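Local coordinates for polyhedrin (Simulium ubiquitum cypovirus, PDB 5A9A), which forms the crystalline matrix of polyhedra, the viral occlusion bodies of an insect cypovirus, and binds UTP, at residues A110-V121 / A155-P163. Sequence-based numbering, arbitrary orientation.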
loop_
_atom_site.group_PDB
_atom_site.type_symbol
_atom_site.label_atom_id
_atom_site.label_comp_id
_atom_site.label_asym_id
_atom_site.label_seq_id
_atom_site.Cartn_x
_atom_site.Cartn_y
_atom_site.Cartn_z
ATOM N N ALA A 110 -19.423 8.109 1.831
ATOM C CA ALA A 110 -18.424 8.812 1.031
ATOM C C ALA A 110 -18.678 10.312 1.083
ATOM O O ALA A 110 -19.780 10.774 0.789
ATOM C CB ALA A 110 -18.454 8.317 -0.403
ATOM N N ASN A 111 -17.652 11.071 1.453
ATOM C CA ASN A 111 -17.822 12.497 1.703
ATOM C C ASN A 111 -16.732 13.352 1.075
ATOM O O ASN A 111 -15.551 13.005 1.123
ATOM C CB ASN A 111 -17.856 12.758 3.206
ATOM C CG ASN A 111 -18.845 11.868 3.923
ATOM O OD1 ASN A 111 -19.983 12.263 4.176
ATOM N ND2 ASN A 111 -18.418 10.652 4.253
ATOM N N GLY A 112 -17.141 14.475 0.494
ATOM C CA GLY A 112 -16.209 15.428 -0.075
ATOM C C GLY A 112 -16.504 15.754 -1.526
ATOM O O GLY A 112 -17.531 15.355 -2.082
ATOM N N ASN A 113 -15.581 16.488 -2.135
ATOM C CA ASN A 113 -15.692 16.902 -3.524
ATOM C C ASN A 113 -15.359 15.737 -4.451
ATOM O O ASN A 113 -14.274 15.682 -5.031
ATOM C CB ASN A 113 -14.738 18.071 -3.769
ATOM C CG ASN A 113 -14.863 18.649 -5.155
ATOM O OD1 ASN A 113 -15.926 18.587 -5.776
ATOM N ND2 ASN A 113 -13.775 19.229 -5.650
ATOM N N ILE A 114 -16.306 14.811 -4.581
ATOM C CA ILE A 114 -16.076 13.553 -5.283
ATOM C C ILE A 114 -16.765 13.520 -6.647
ATOM O O ILE A 114 -17.918 13.933 -6.786
ATOM C CB ILE A 114 -16.581 12.369 -4.429
ATOM C CG1 ILE A 114 -15.726 12.245 -3.165
ATOM C CG2 ILE A 114 -16.553 11.072 -5.228
ATOM C CD1 ILE A 114 -16.313 11.343 -2.101
ATOM N N CYS A 115 -16.046 13.028 -7.653
ATOM C CA CYS A 115 -16.612 12.858 -8.986
ATOM C C CYS A 115 -17.490 11.614 -8.995
ATOM O O CYS A 115 -17.027 10.514 -9.302
ATOM C CB CYS A 115 -15.504 12.721 -10.032
ATOM S SG CYS A 115 -16.109 12.620 -11.736
ATOM N N TRP A 116 -18.762 11.798 -8.657
ATOM C CA TRP A 116 -19.671 10.681 -8.451
ATOM C C TRP A 116 -19.817 9.828 -9.704
ATOM O O TRP A 116 -20.020 8.619 -9.619
ATOM C CB TRP A 116 -21.028 11.208 -7.980
ATOM C CG TRP A 116 -20.916 11.930 -6.681
ATOM C CD1 TRP A 116 -21.053 13.271 -6.467
ATOM C CD2 TRP A 116 -20.609 11.348 -5.410
ATOM N NE1 TRP A 116 -20.859 13.557 -5.136
ATOM C CE2 TRP A 116 -20.583 12.393 -4.467
ATOM C CE3 TRP A 116 -20.356 10.040 -4.979
ATOM C CZ2 TRP A 116 -20.323 12.172 -3.112
ATOM C CZ3 TRP A 116 -20.088 9.822 -3.638
ATOM C CH2 TRP A 116 -20.077 10.883 -2.718
ATOM N N GLU A 117 -19.699 10.465 -10.863
ATOM C CA GLU A 117 -19.737 9.760 -12.139
ATOM C C GLU A 117 -18.644 8.693 -12.238
ATOM O O GLU A 117 -18.834 7.656 -12.875
ATOM C CB GLU A 117 -19.590 10.767 -13.283
ATOM C CG GLU A 117 -18.987 10.202 -14.554
ATOM C CD GLU A 117 -18.808 11.263 -15.625
ATOM O OE1 GLU A 117 -18.959 12.462 -15.310
ATOM O OE2 GLU A 117 -18.508 10.896 -16.781
ATOM N N ASN A 118 -17.502 8.946 -11.606
ATOM C CA ASN A 118 -16.352 8.052 -11.718
ATOM C C ASN A 118 -16.159 7.145 -10.508
ATOM O O ASN A 118 -15.193 6.382 -10.443
ATOM C CB ASN A 118 -15.079 8.863 -11.969
ATOM C CG ASN A 118 -14.944 9.300 -13.415
ATOM O OD1 ASN A 118 -15.866 9.134 -14.212
ATOM N ND2 ASN A 118 -13.791 9.858 -13.761
ATOM N N VAL A 119 -17.073 7.233 -9.549
ATOM C CA VAL A 119 -17.039 6.358 -8.386
ATOM C C VAL A 119 -17.314 4.911 -8.792
ATOM O O VAL A 119 -18.196 4.636 -9.610
ATOM C CB VAL A 119 -18.071 6.799 -7.324
ATOM C CG1 VAL A 119 -18.306 5.692 -6.301
ATOM C CG2 VAL A 119 -17.613 8.077 -6.641
ATOM N N ARG A 120 -16.543 3.992 -8.221
ATOM C CA ARG A 120 -16.767 2.567 -8.418
ATOM C C ARG A 120 -16.703 1.859 -7.073
ATOM O O ARG A 120 -15.730 2.009 -6.336
ATOM C CB ARG A 120 -15.707 1.965 -9.344
ATOM C CG ARG A 120 -15.606 2.606 -10.723
ATOM C CD ARG A 120 -16.823 2.325 -11.588
ATOM N NE ARG A 120 -16.631 2.808 -12.954
ATOM C CZ ARG A 120 -17.009 4.008 -13.391
ATOM N NH1 ARG A 120 -17.617 4.861 -12.576
ATOM N NH2 ARG A 120 -16.783 4.354 -14.652
ATOM N N VAL A 121 -17.747 1.104 -6.753
ATOM C CA VAL A 121 -17.744 0.231 -5.586
ATOM C C VAL A 121 -18.203 -1.143 -6.039
ATOM O O VAL A 121 -19.324 -1.308 -6.518
ATOM C CB VAL A 121 -18.674 0.739 -4.473
ATOM C CG1 VAL A 121 -18.710 -0.257 -3.319
ATOM C CG2 VAL A 121 -18.227 2.110 -3.982
ATOM N N ALA A 155 -24.960 17.707 -0.876
ATOM C CA ALA A 155 -23.995 17.991 -1.927
ATOM C C ALA A 155 -22.610 17.466 -1.553
ATOM O O ALA A 155 -21.741 17.324 -2.415
ATOM C CB ALA A 155 -23.942 19.487 -2.186
ATOM N N LEU A 156 -22.405 17.176 -0.270
ATOM C CA LEU A 156 -21.095 16.740 0.217
ATOM C C LEU A 156 -20.970 15.229 0.413
ATOM O O LEU A 156 -19.858 14.694 0.407
ATOM C CB LEU A 156 -20.766 17.419 1.549
ATOM C CG LEU A 156 -19.891 18.671 1.532
ATOM C CD1 LEU A 156 -19.434 18.974 2.950
ATOM C CD2 LEU A 156 -18.689 18.497 0.616
ATOM N N GLY A 157 -22.088 14.537 0.602
ATOM C CA GLY A 157 -22.022 13.146 1.011
ATOM C C GLY A 157 -23.107 12.242 0.470
ATOM O O GLY A 157 -24.266 12.644 0.340
ATOM N N ARG A 158 -22.720 11.006 0.166
ATOM C CA ARG A 158 -23.664 9.973 -0.245
ATOM C C ARG A 158 -23.381 8.693 0.532
ATOM O O ARG A 158 -22.272 8.500 1.028
ATOM C CB ARG A 158 -23.571 9.727 -1.752
ATOM C CG ARG A 158 -23.745 10.992 -2.576
ATOM C CD ARG A 158 -24.032 10.692 -4.037
ATOM N NE ARG A 158 -24.198 11.919 -4.812
ATOM C CZ ARG A 158 -24.377 11.963 -6.129
ATOM N NH1 ARG A 158 -24.414 10.841 -6.839
ATOM N NH2 ARG A 158 -24.518 13.133 -6.736
ATOM N N PHE A 159 -24.385 7.825 0.622
ATOM C CA PHE A 159 -24.353 6.687 1.534
ATOM C C PHE A 159 -24.873 5.439 0.821
ATOM O O PHE A 159 -25.930 5.475 0.189
ATOM C CB PHE A 159 -25.219 7.015 2.755
ATOM C CG PHE A 159 -25.068 6.056 3.900
ATOM C CD1 PHE A 159 -23.997 6.156 4.772
ATOM C CD2 PHE A 159 -26.013 5.073 4.121
ATOM C CE1 PHE A 159 -23.868 5.280 5.838
ATOM C CE2 PHE A 159 -25.890 4.197 5.182
ATOM C CZ PHE A 159 -24.815 4.300 6.041
ATOM N N LEU A 160 -24.127 4.340 0.916
ATOM C CA LEU A 160 -24.490 3.110 0.214
ATOM C C LEU A 160 -24.616 1.927 1.171
ATOM O O LEU A 160 -23.759 1.720 2.031
ATOM C CB LEU A 160 -23.450 2.786 -0.861
ATOM C CG LEU A 160 -23.706 1.535 -1.703
ATOM C CD1 LEU A 160 -24.883 1.746 -2.646
ATOM C CD2 LEU A 160 -22.460 1.163 -2.489
ATOM N N TYR A 161 -25.685 1.152 1.009
ATOM C CA TYR A 161 -25.873 -0.077 1.773
ATOM C C TYR A 161 -25.678 -1.294 0.874
ATOM O O TYR A 161 -26.237 -1.366 -0.221
ATOM C CB TYR A 161 -27.268 -0.116 2.403
ATOM C CG TYR A 161 -27.547 -1.381 3.186
ATOM C CD1 TYR A 161 -28.089 -2.499 2.566
ATOM C CD2 TYR A 161 -27.255 -1.461 4.542
ATOM C CE1 TYR A 161 -28.346 -3.656 3.277
ATOM C CE2 TYR A 161 -27.505 -2.614 5.259
ATOM C CZ TYR A 161 -28.048 -3.708 4.623
ATOM O OH TYR A 161 -28.295 -4.860 5.334
ATOM N N ILE A 162 -24.880 -2.248 1.339
ATOM C CA ILE A 162 -24.633 -3.469 0.585
ATOM C C ILE A 162 -24.912 -4.690 1.449
ATOM O O ILE A 162 -24.194 -4.945 2.411
ATOM C CB ILE A 162 -23.171 -3.548 0.100
ATOM C CG1 ILE A 162 -22.819 -2.317 -0.736
ATOM C CG2 ILE A 162 -22.946 -4.821 -0.699
ATOM C CD1 ILE A 162 -21.388 -2.311 -1.235
ATOM N N PRO A 163 -25.958 -5.452 1.112
ATOM C CA PRO A 163 -26.173 -6.694 1.856
ATOM C C PRO A 163 -25.191 -7.771 1.420
ATOM O O PRO A 163 -24.926 -7.911 0.226
ATOM C CB PRO A 163 -27.598 -7.089 1.470
ATOM C CG PRO A 163 -27.781 -6.523 0.109
ATOM C CD PRO A 163 -26.983 -5.244 0.074
HETATM O O HOH W 1 -19.847 15.979 -3.655
#
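R158 lies lengthwise across one face of the W116 indole, a worked example of how one long side chain can offer hydrocarbon and charge to the same aromatic surface. Its CB begins over the far rim of the six-membered ring, 3.8 Å from W116 CH2. CG follows over that ring, 3.7 Å from its centroid, in a CH-pi contact, and CD stays over it, on its CD2 side. Extended from CG to NE (chi3 180°), the chain runs along the indole, and NE has crossed the shared CD2–CE2 bond to sit over the five-membered ring. CZ then stands 3.6 Å from the centroid of that ring, displaced toward the CG–CD1 bond, a cation-pi contact with guanidinium and indole planes only 5° apart. At the tip, NH2 rests above W116 CD1 at 3.5 Å and NH1 above CB, while NH1 also donates to the carbonyl of G147.

The backbone brings the two residues together. A110 and R158 form an antiparallel hydrogen-bonded pair joining strands 105-111 and 157-163; A110 N reaches R158 O at 3.0 Å, and R158 N returns the bond to A110 O. Beyond the non-hydrogen-bonded pair N111–G157, G112 N donates to L156 O at 2.7 Å, nearly straight at 170°. The chain then loops back and lays W116 under R158. A water accepts from W116 NE1 at 3.0 Å and lies within bonding distance of the carbonyl oxygens of G112 and A155, placing the indole N-H beside the carbonyls of both loops. Farther along, V121 CG1 meets L160 CD2 and I162 CD1, joining strand 120-124 of the second sheet to the first.

Flat stacking leaves the guanidinium N-H groups pointing outward from its rim, so R158 can serve a carbonyl and the indole at once, its charge probably stabilised by the pi cloud beneath.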